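SusD-like protein BACOVA_02651 (Bacteroides ovatus, PDB 5E75) binds polysaccharide at the cell surface and probably captures xyloglucan before its transport into the periplasm for degradation. Local coordinates at residues A[58-63]-A[69-74]. Numbering follows the deposited sequence.
Sequences PQFVTF and DENLSG
D69 OD1 accepts two hydrogen bonds from N71 and also lies at the ring edge of F60. N71 N lies 2.9 Å from D69 OD1, which accepts with its anti lone pair, away from the other oxygen. N71 ND2, 3.0 Å from D69 OD1, meets its syn lone pair, and the oxygen sits somewhat out of the plane of the N71 amide. A third bond to the carboxylate crosses between the segments: Q59 NE2 gives a hydrogen to D69 OD2 at 2.8 Å. This bond is fairly straight (164°) and runs nearly along the C-O axis of the acceptor. It lies in the amide plane of Q59, while the carboxylate plane is turned 60° from that amide. The Q59 chain bends at chi2 (-88°), which brings NE2 round to D69.

D69 is the N-cap of helix 70-95, and the bond from N71 N is the capping bond. The contact thus joins the short helix 58-62 to the start of this long helix, across the connecting loop within the N-terminal part of the SusD fold.

F60 points its ring edge at the cap. F60 CE1 is 3.4 Å from D69 OD1, which lies in the ring plane. N71 CB approaches F60 CZ obliquely at 3.6 Å. L72 CD2 is a looser apolar neighbour, 4.3 Å from F60 CE2. Replacing D69 with an alanine would probably leave the helix start without its side-chain cap and the amide of Q59 without this acceptor. P42 of helix 40-46 touches both F60 and N71, and I43 packs on F60.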
loop_
_atom_site.group_PDB
_atom_site.type_symbol
_atom_site.label_atom_id
_atom_site.label_comp_id
_atom_site.label_asym_id
_atom_site.label_seq_id
_atom_site.Cartn_x
_atom_site.Cartn_y
_atom_site.Cartn_z
ATOM N N PRO A 58 -1.448 17.609 5.193
ATOM C CA PRO A 58 -2.422 17.870 4.124
ATOM C C PRO A 58 -1.754 18.138 2.780
ATOM O O PRO A 58 -2.363 17.933 1.722
ATOM C CB PRO A 58 -3.149 19.123 4.617
ATOM C CG PRO A 58 -2.196 19.783 5.529
ATOM C CD PRO A 58 -1.499 18.660 6.236
ATOM N N GLN A 59 -0.509 18.599 2.828
ATOM C CA GLN A 59 0.207 18.938 1.607
ATOM C C GLN A 59 0.367 17.743 0.666
ATOM O O GLN A 59 0.494 17.930 -0.537
ATOM C CB GLN A 59 1.582 19.554 1.905
ATOM C CG GLN A 59 2.531 18.675 2.706
ATOM C CD GLN A 59 2.376 18.815 4.212
ATOM O OE1 GLN A 59 1.377 19.335 4.704
ATOM N NE2 GLN A 59 3.381 18.356 4.950
ATOM N N PHE A 60 0.378 16.530 1.207
ATOM C CA PHE A 60 0.460 15.350 0.364
ATOM C C PHE A 60 -0.802 15.141 -0.455
ATOM O O PHE A 60 -0.752 14.658 -1.591
ATOM C CB PHE A 60 0.813 14.101 1.185
ATOM C CG PHE A 60 2.257 14.034 1.522
ATOM C CD1 PHE A 60 2.756 14.757 2.582
ATOM C CD2 PHE A 60 3.143 13.310 0.725
ATOM C CE1 PHE A 60 4.098 14.739 2.868
ATOM C CE2 PHE A 60 4.489 13.290 1.011
ATOM C CZ PHE A 60 4.964 13.998 2.074
ATOM N N VAL A 61 -1.934 15.536 0.115
ATOM C CA VAL A 61 -3.230 15.424 -0.536
ATOM C C VAL A 61 -3.441 16.547 -1.556
ATOM O O VAL A 61 -4.052 16.350 -2.608
ATOM C CB VAL A 61 -4.386 15.455 0.489
ATOM C CG1 VAL A 61 -5.720 15.134 -0.198
ATOM C CG2 VAL A 61 -4.136 14.482 1.626
ATOM N N THR A 62 -2.958 17.743 -1.228
ATOM C CA THR A 62 -3.219 18.914 -2.057
ATOM C C THR A 62 -2.080 19.264 -3.019
ATOM O O THR A 62 -2.149 20.247 -3.745
ATOM C CB THR A 62 -3.548 20.135 -1.183
ATOM O OG1 THR A 62 -2.391 20.486 -0.413
ATOM C CG2 THR A 62 -4.703 19.821 -0.245
ATOM N N PHE A 63 -1.045 18.429 -3.048
ATOM C CA PHE A 63 0.096 18.607 -3.950
ATOM C C PHE A 63 0.891 19.881 -3.668
ATOM O O PHE A 63 1.205 20.659 -4.574
ATOM C CB PHE A 63 -0.319 18.506 -5.425
ATOM C CG PHE A 63 -0.767 17.133 -5.823
ATOM C CD1 PHE A 63 0.152 16.191 -6.253
ATOM C CD2 PHE A 63 -2.095 16.774 -5.742
ATOM C CE1 PHE A 63 -0.245 14.919 -6.598
ATOM C CE2 PHE A 63 -2.520 15.506 -6.103
ATOM C CZ PHE A 63 -1.588 14.567 -6.522
ATOM N N ASP A 69 10.221 18.167 3.617
ATOM C CA ASP A 69 9.251 17.356 4.332
ATOM C C ASP A 69 9.878 16.091 4.947
ATOM O O ASP A 69 10.563 15.308 4.267
ATOM C CB ASP A 69 8.117 16.978 3.386
ATOM C CG ASP A 69 6.876 16.557 4.111
ATOM O OD1 ASP A 69 6.863 15.442 4.663
ATOM O OD2 ASP A 69 5.896 17.346 4.112
ATOM N N GLU A 70 9.618 15.883 6.233
ATOM C CA GLU A 70 10.198 14.755 6.966
ATOM C C GLU A 70 9.721 13.407 6.421
ATOM O O GLU A 70 10.409 12.399 6.544
ATOM C CB GLU A 70 9.885 14.870 8.465
ATOM C CG GLU A 70 8.405 14.767 8.828
ATOM C CD GLU A 70 7.705 16.121 8.893
ATOM O OE1 GLU A 70 8.174 17.081 8.236
ATOM O OE2 GLU A 70 6.686 16.221 9.613
ATOM N N ASN A 71 8.557 13.377 5.799
ATOM C CA ASN A 71 8.080 12.133 5.230
ATOM C C ASN A 71 8.918 11.689 4.041
ATOM O O ASN A 71 9.060 10.493 3.812
ATOM C CB ASN A 71 6.615 12.259 4.811
ATOM C CG ASN A 71 5.699 12.376 5.991
ATOM O OD1 ASN A 71 5.531 11.428 6.754
ATOM N ND2 ASN A 71 5.130 13.555 6.182
ATOM N N LEU A 72 9.472 12.636 3.288
ATOM C CA LEU A 72 10.317 12.282 2.159
ATOM C C LEU A 72 11.625 11.670 2.635
ATOM O O LEU A 72 12.056 10.658 2.109
ATOM C CB LEU A 72 10.590 13.495 1.264
ATOM C CG LEU A 72 9.354 14.142 0.637
ATOM C CD1 LEU A 72 9.780 15.360 -0.165
ATOM C CD2 LEU A 72 8.619 13.148 -0.245
ATOM N N SER A 73 12.255 12.291 3.629
ATOM C CA SER A 73 13.519 11.782 4.131
ATOM C C SER A 73 13.303 10.445 4.844
ATOM O O SER A 73 14.099 9.524 4.692
ATOM C CB SER A 73 14.187 12.824 5.023
ATOM O OG SER A 73 13.309 13.253 6.022
ATOM N N GLY A 74 12.210 10.316 5.587
ATOM C CA GLY A 74 11.909 9.074 6.272
ATOM C C GLY A 74 11.650 7.948 5.284
ATOM O O GLY A 74 12.140 6.835 5.452
#